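PDB 4GLJ: RsfP from Uncultured bacterium, which probably catalyses the phosphate-dependent cleavage of methylthioadenosine, as a phosphorylase of the purine nucleoside phosphorylase superfamily, and binds the dye rhodamine B. Local coordinates for residues A[215-223]-A[241-252]. Sequence-based numbering, arbitrary orientation.
Sequences ATLALVTDF and NLMKNADNAQQV. With RHB (N-[9-(2-carboxyphenyl)-6-(diethylamino)-3H-xanthen-3-ylidene]-N-ethylethanaminium), chain C; RHB (N-[9-(2-carboxyphenyl)-6-(diethylamino)-3H-xanthen-3-ylidene]-N-ethylethanaminium), chain B.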
loop_
_atom_site.group_PDB
_atom_site.type_symbol
_atom_site.label_atom_id
_atom_site.label_comp_id
_atom_site.label_asym_id
_atom_site.label_seq_id
_atom_site.Cartn_x
_atom_site.Cartn_y
_atom_site.Cartn_z
ATOM N N ALA A 215 -5.793 9.726 -21.288
ATOM C CA ALA A 215 -4.817 10.737 -20.842
ATOM C C ALA A 215 -5.474 11.731 -19.885
ATOM O O ALA A 215 -6.708 11.782 -19.751
ATOM C CB ALA A 215 -4.096 11.443 -22.007
ATOM N N THR A 216 -4.654 12.555 -19.232
ATOM C CA THR A 216 -5.177 13.363 -18.098
ATOM C C THR A 216 -4.925 14.848 -18.402
ATOM O O THR A 216 -3.848 15.210 -18.835
ATOM C CB THR A 216 -4.451 12.969 -16.792
ATOM O OG1 THR A 216 -4.861 11.606 -16.452
ATOM C CG2 THR A 216 -4.887 13.893 -15.623
ATOM N N LEU A 217 -5.959 15.641 -18.219
ATOM C CA LEU A 217 -5.795 17.088 -18.139
ATOM C C LEU A 217 -5.884 17.482 -16.614
ATOM O O LEU A 217 -6.962 17.443 -16.019
ATOM C CB LEU A 217 -6.926 17.769 -18.936
ATOM C CG LEU A 217 -7.013 19.308 -18.861
ATOM C CD1 LEU A 217 -5.760 19.884 -19.498
ATOM C CD2 LEU A 217 -8.255 19.833 -19.580
ATOM N N ALA A 218 -4.732 17.800 -16.004
ATOM C CA ALA A 218 -4.677 18.099 -14.561
ATOM C C ALA A 218 -4.800 19.609 -14.352
ATOM O O ALA A 218 -4.169 20.395 -15.069
ATOM C CB ALA A 218 -3.398 17.551 -13.968
ATOM N N LEU A 219 -5.593 19.981 -13.372
ATOM C CA LEU A 219 -5.853 21.362 -13.044
ATOM C C LEU A 219 -5.233 21.631 -11.666
ATOM O O LEU A 219 -5.640 21.065 -10.675
ATOM C CB LEU A 219 -7.371 21.576 -12.938
ATOM C CG LEU A 219 -8.225 20.952 -14.061
ATOM C CD1 LEU A 219 -9.693 21.322 -13.850
ATOM C CD2 LEU A 219 -7.720 21.457 -15.406
ATOM N N VAL A 220 -4.233 22.476 -11.654
ATOM C CA VAL A 220 -3.530 22.817 -10.436
ATOM C C VAL A 220 -4.371 23.702 -9.558
ATOM O O VAL A 220 -4.746 24.855 -9.896
ATOM C CB VAL A 220 -2.127 23.438 -10.721
ATOM C CG1 VAL A 220 -1.457 23.698 -9.385
ATOM C CG2 VAL A 220 -1.274 22.503 -11.634
ATOM N N THR A 221 -4.696 23.177 -8.392
ATOM C CA THR A 221 -5.582 23.920 -7.513
ATOM C C THR A 221 -4.831 24.548 -6.356
ATOM O O THR A 221 -5.336 25.482 -5.693
ATOM C CB THR A 221 -6.755 23.100 -6.974
ATOM O OG1 THR A 221 -6.260 21.861 -6.455
ATOM C CG2 THR A 221 -7.780 22.840 -8.080
ATOM N N ASP A 222 -3.622 24.102 -6.118
ATOM C CA ASP A 222 -2.814 24.773 -5.105
ATOM C C ASP A 222 -1.492 24.005 -4.966
ATOM O O ASP A 222 -1.288 23.002 -5.611
ATOM C CB ASP A 222 -3.572 24.925 -3.747
ATOM C CG ASP A 222 -2.999 26.068 -2.843
ATOM O OD1 ASP A 222 -1.949 26.673 -3.207
ATOM O OD2 ASP A 222 -3.579 26.352 -1.750
ATOM N N PHE A 223 -0.569 24.566 -4.210
ATOM C CA PHE A 223 0.613 23.826 -3.863
ATOM C C PHE A 223 0.024 22.787 -2.926
ATOM O O PHE A 223 -1.019 23.023 -2.279
ATOM C CB PHE A 223 1.736 24.770 -3.398
ATOM C CG PHE A 223 2.253 25.685 -4.499
ATOM C CD1 PHE A 223 1.954 27.079 -4.485
ATOM C CD2 PHE A 223 3.039 25.158 -5.576
ATOM C CE1 PHE A 223 2.427 27.908 -5.508
ATOM C CE2 PHE A 223 3.510 25.989 -6.588
ATOM C CZ PHE A 223 3.219 27.359 -6.554
ATOM N N ASN A 241 -10.765 29.223 -7.157
ATOM C CA ASN A 241 -9.807 28.817 -8.187
ATOM C C ASN A 241 -10.104 27.394 -8.751
ATOM O O ASN A 241 -9.900 27.121 -9.947
ATOM C CB ASN A 241 -8.338 29.169 -7.779
ATOM C CG ASN A 241 -7.515 27.983 -7.294
ATOM O OD1 ASN A 241 -7.620 26.867 -7.817
ATOM N ND2 ASN A 241 -6.631 28.242 -6.319
ATOM N N LEU A 242 -10.651 26.511 -7.915
ATOM C CA LEU A 242 -11.213 25.233 -8.403
ATOM C C LEU A 242 -12.399 25.502 -9.405
ATOM O O LEU A 242 -12.606 24.798 -10.383
ATOM C CB LEU A 242 -11.631 24.398 -7.174
ATOM C CG LEU A 242 -12.265 23.002 -7.171
ATOM C CD1 LEU A 242 -11.342 21.963 -7.768
ATOM C CD2 LEU A 242 -12.604 22.617 -5.728
ATOM N N MET A 243 -13.150 26.573 -9.170
ATOM C CA MET A 243 -14.246 26.874 -10.071
ATOM C C MET A 243 -13.731 27.545 -11.336
ATOM O O MET A 243 -14.232 27.267 -12.412
ATOM C CB MET A 243 -15.365 27.645 -9.371
ATOM C CG MET A 243 -16.542 26.730 -9.036
ATOM S SD MET A 243 -17.398 27.095 -7.483
ATOM C CE MET A 243 -18.780 25.926 -7.479
ATOM N N LYS A 244 -12.697 28.372 -11.217
ATOM C CA LYS A 244 -12.110 28.964 -12.403
ATOM C C LYS A 244 -11.400 27.921 -13.288
ATOM O O LYS A 244 -11.558 27.904 -14.513
ATOM C CB LYS A 244 -11.182 30.136 -12.075
ATOM C CG LYS A 244 -10.620 30.719 -13.382
ATOM C CD LYS A 244 -9.717 31.935 -13.215
ATOM C CE LYS A 244 -10.506 33.223 -13.059
ATOM N NZ LYS A 244 -9.608 34.317 -12.583
ATOM N N ASN A 245 -10.638 27.028 -12.656
ATOM C CA ASN A 245 -10.007 25.894 -13.334
ATOM C C ASN A 245 -11.003 25.086 -14.121
ATOM O O ASN A 245 -10.790 24.845 -15.305
ATOM C CB ASN A 245 -9.352 24.958 -12.319
ATOM C CG ASN A 245 -7.955 25.370 -11.986
ATOM O OD1 ASN A 245 -7.232 25.814 -12.865
ATOM N ND2 ASN A 245 -7.551 25.192 -10.742
ATOM N N ALA A 246 -12.094 24.677 -13.454
ATOM C CA ALA A 246 -13.170 23.937 -14.092
ATOM C C ALA A 246 -13.731 24.661 -15.363
ATOM O O ALA A 246 -13.907 24.042 -16.430
ATOM C CB ALA A 246 -14.287 23.655 -13.082
ATOM N N ASP A 247 -14.019 25.953 -15.264
ATOM C CA ASP A 247 -14.456 26.638 -16.492
ATOM C C ASP A 247 -13.400 26.753 -17.635
ATOM O O ASP A 247 -13.724 26.584 -18.821
ATOM C CB ASP A 247 -14.994 28.014 -16.201
ATOM C CG ASP A 247 -15.426 28.709 -17.486
ATOM O OD1 ASP A 247 -16.238 28.103 -18.261
ATOM O OD2 ASP A 247 -14.902 29.822 -17.738
ATOM N N ASN A 248 -12.139 27.020 -17.290
ATOM C CA ASN A 248 -11.030 26.897 -18.251
ATOM C C ASN A 248 -10.959 25.483 -18.853
ATOM O O ASN A 248 -10.839 25.309 -20.070
ATOM C CB ASN A 248 -9.703 27.291 -17.588
ATOM C CG ASN A 248 -9.584 28.783 -17.363
ATOM O OD1 ASN A 248 -10.249 29.572 -18.051
ATOM N ND2 ASN A 248 -8.730 29.197 -16.394
ATOM N N ALA A 249 -11.096 24.466 -18.001
ATOM C CA ALA A 249 -11.084 23.074 -18.458
ATOM C C ALA A 249 -12.149 22.812 -19.516
ATOM O O ALA A 249 -11.837 22.206 -20.524
ATOM C CB ALA A 249 -11.196 22.080 -17.299
ATOM N N GLN A 250 -13.376 23.315 -19.329
ATOM C CA GLN A 250 -14.415 23.165 -20.343
ATOM C C GLN A 250 -14.000 23.673 -21.736
ATOM O O GLN A 250 -14.309 23.007 -22.749
ATOM C CB GLN A 250 -15.726 23.885 -19.944
ATOM C CG GLN A 250 -16.324 23.424 -18.620
ATOM C CD GLN A 250 -17.042 22.074 -18.697
ATOM O OE1 GLN A 250 -17.155 21.457 -19.778
ATOM N NE2 GLN A 250 -17.543 21.606 -17.547
ATOM N N GLN A 251 -13.316 24.823 -21.787
ATOM C CA GLN A 251 -12.824 25.351 -23.092
ATOM C C GLN A 251 -11.787 24.435 -23.716
ATOM O O GLN A 251 -11.826 24.129 -24.932
ATOM C CB GLN A 251 -12.277 26.790 -22.976
ATOM C CG GLN A 251 -13.214 27.765 -22.306
ATOM C CD GLN A 251 -14.615 27.675 -22.881
ATOM O OE1 GLN A 251 -14.797 27.594 -24.118
ATOM N NE2 GLN A 251 -15.623 27.683 -21.993
ATOM N N VAL A 252 -10.924 23.883 -22.849
ATOM C CA VAL A 252 -9.912 22.983 -23.327
ATOM C C VAL A 252 -10.515 21.696 -23.886
ATOM O O VAL A 252 -10.105 21.251 -24.964
ATOM C CB VAL A 252 -8.833 22.680 -22.234
ATOM C CG1 VAL A 252 -7.783 21.723 -22.824
ATOM C CG2 VAL A 252 -8.187 24.011 -21.731
HETATM O O2 RHB C . -5.058 23.670 -2.294
HETATM C C26 RHB C . -6.167 24.250 -2.271
HETATM C C19 RHB C . -7.366 23.378 -2.528
HETATM C C14 RHB C . -7.195 22.018 -2.475
HETATM C C15 RHB C . -8.275 21.175 -2.704
HETATM C C16 RHB C . -9.531 21.679 -3.025
HETATM C C17 RHB C . -9.707 23.055 -3.099
HETATM C C18 RHB C . -8.621 23.890 -2.856
HETATM C C9 RHB C . -5.888 21.431 -2.095
HETATM C C8 RHB C . -5.085 22.044 -1.016
HETATM C C13 RHB C . -5.571 23.202 -0.424
HETATM C C12 RHB C . -4.839 23.826 0.571
HETATM C C11 RHB C . -3.624 23.297 0.994
HETATM N N1 RHB C . -2.956 24.010 2.028
HETATM C C35 RHB C . -3.825 24.137 3.218
HETATM C C36 RHB C . -4.394 25.537 3.356
HETATM C C22 RHB C . -1.671 23.401 2.436
HETATM C C23 RHB C . -1.516 23.431 3.947
HETATM C C10 RHB C . -3.134 22.118 0.390
HETATM C C7 RHB C . -3.870 21.466 -0.628
HETATM O O1 RHB C . -3.414 20.298 -1.264
HETATM C C1 RHB C . -4.142 19.660 -2.279
HETATM C C2 RHB C . -5.374 20.190 -2.714
HETATM C C6 RHB C . -3.692 18.485 -2.905
HETATM C C5 RHB C . -4.497 17.924 -3.917
HETATM C C4 RHB C . -5.697 18.465 -4.338
HETATM C C3 RHB C . -6.142 19.612 -3.723
HETATM N N2 RHB C . -4.143 16.733 -4.517
HETATM C C24 RHB C . -3.527 16.052 -3.398
HETATM C C25 RHB C . -4.139 14.683 -3.343
HETATM C C33 RHB C . -5.384 15.970 -4.671
HETATM C C34 RHB C . -6.311 16.613 -5.693
HETATM O O3 RHB C . -6.264 25.495 -2.079
HETATM O O2 RHB B . -14.983 21.344 -0.215
HETATM C C26 RHB B . -14.198 21.836 0.618
HETATM C C19 RHB B . -12.731 21.565 0.539
HETATM C C14 RHB B . -12.059 20.939 -0.510
HETATM C C15 RHB B . -10.681 20.794 -0.409
HETATM C C16 RHB B . -9.963 21.235 0.684
HETATM C C17 RHB B . -10.630 21.842 1.720
HETATM C C18 RHB B . -12.005 22.007 1.627
HETATM C C9 RHB B . -12.628 20.389 -1.780
HETATM C C8 RHB B . -11.806 19.359 -2.484
HETATM C C13 RHB B . -10.588 18.922 -1.984
HETATM C C12 RHB B . -9.820 17.956 -2.639
HETATM C C11 RHB B . -10.280 17.383 -3.803
HETATM N N1 RHB B . -9.505 16.446 -4.523
HETATM C C35 RHB B . -8.146 17.016 -4.452
HETATM C C36 RHB B . -8.293 18.507 -4.712
HETATM C C22 RHB B . -9.535 14.998 -4.167
HETATM C C23 RHB B . -10.641 14.282 -4.959
HETATM C C10 RHB B . -11.484 17.855 -4.308
HETATM C C7 RHB B . -12.250 18.813 -3.657
HETATM O O1 RHB B . -13.447 19.215 -4.192
HETATM C C1 RHB B . -14.260 20.160 -3.625
HETATM C C2 RHB B . -13.918 20.785 -2.432
HETATM C C6 RHB B . -15.446 20.472 -4.271
HETATM C C5 RHB B . -16.315 21.410 -3.747
HETATM C C4 RHB B . -15.991 22.044 -2.555
HETATM C C3 RHB B . -14.796 21.734 -1.901
HETATM N N2 RHB B . -17.498 21.705 -4.450
HETATM C C24 RHB B . -18.429 20.560 -4.484
HETATM C C25 RHB B . -19.307 20.687 -5.714
HETATM C C33 RHB B . -18.142 22.916 -3.899
HETATM C C34 RHB B . -18.979 23.560 -4.987
HETATM O O3 RHB B . -14.593 22.600 1.519
#
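Two asparagines one helical turn apart, Asn241 and Asn245, each give an amide N-H to one of two successive carbonyls, Thr221 O and Val220 O, at the pocket end of segment 215-223. The first bond (Asn241 ND2 to Thr221 O, 3.1 Å) keeps the acceptor in the plane of the Asn241 amide; in the second, Asn245 ND2 sits above the carbonyl plane of Val220, 2.9 Å from its O. Asn245 has CG anti to its carbonyl carbon (chi1 -87°), which lays its CB and CG along Leu219 CB while the amide reaches on to the strand.

Further along, the nearly antiparallel strand and helix (157°) meet mainly through apolar side chains: Leu219 CD1 rests on Ala249 CB at 3.8 Å, and Leu217 CD2 meets Val252 CG1. In the conformer modelled here, one of two for Thr221, CG2 lies 3.7 Å from Leu242 CD1 and OG1 is hydrogen-bonded to Val99 O of strand 92-101, with C3 of one rhodamine B 3.5 Å from OG1. Leu242 CD2 packs against the second dye, 3.6 Å from its C1.

Were Asn241 replaced by an alanine, Thr221 O would probably lose this side-chain donor, leaving that piece of backbone less firmly tied to the helix. The example illustrates how buried side-chain amides can tie backbone carbonyls to a covering helix, here at Thr221, itself one of the residues lining the rhodamine B pocket.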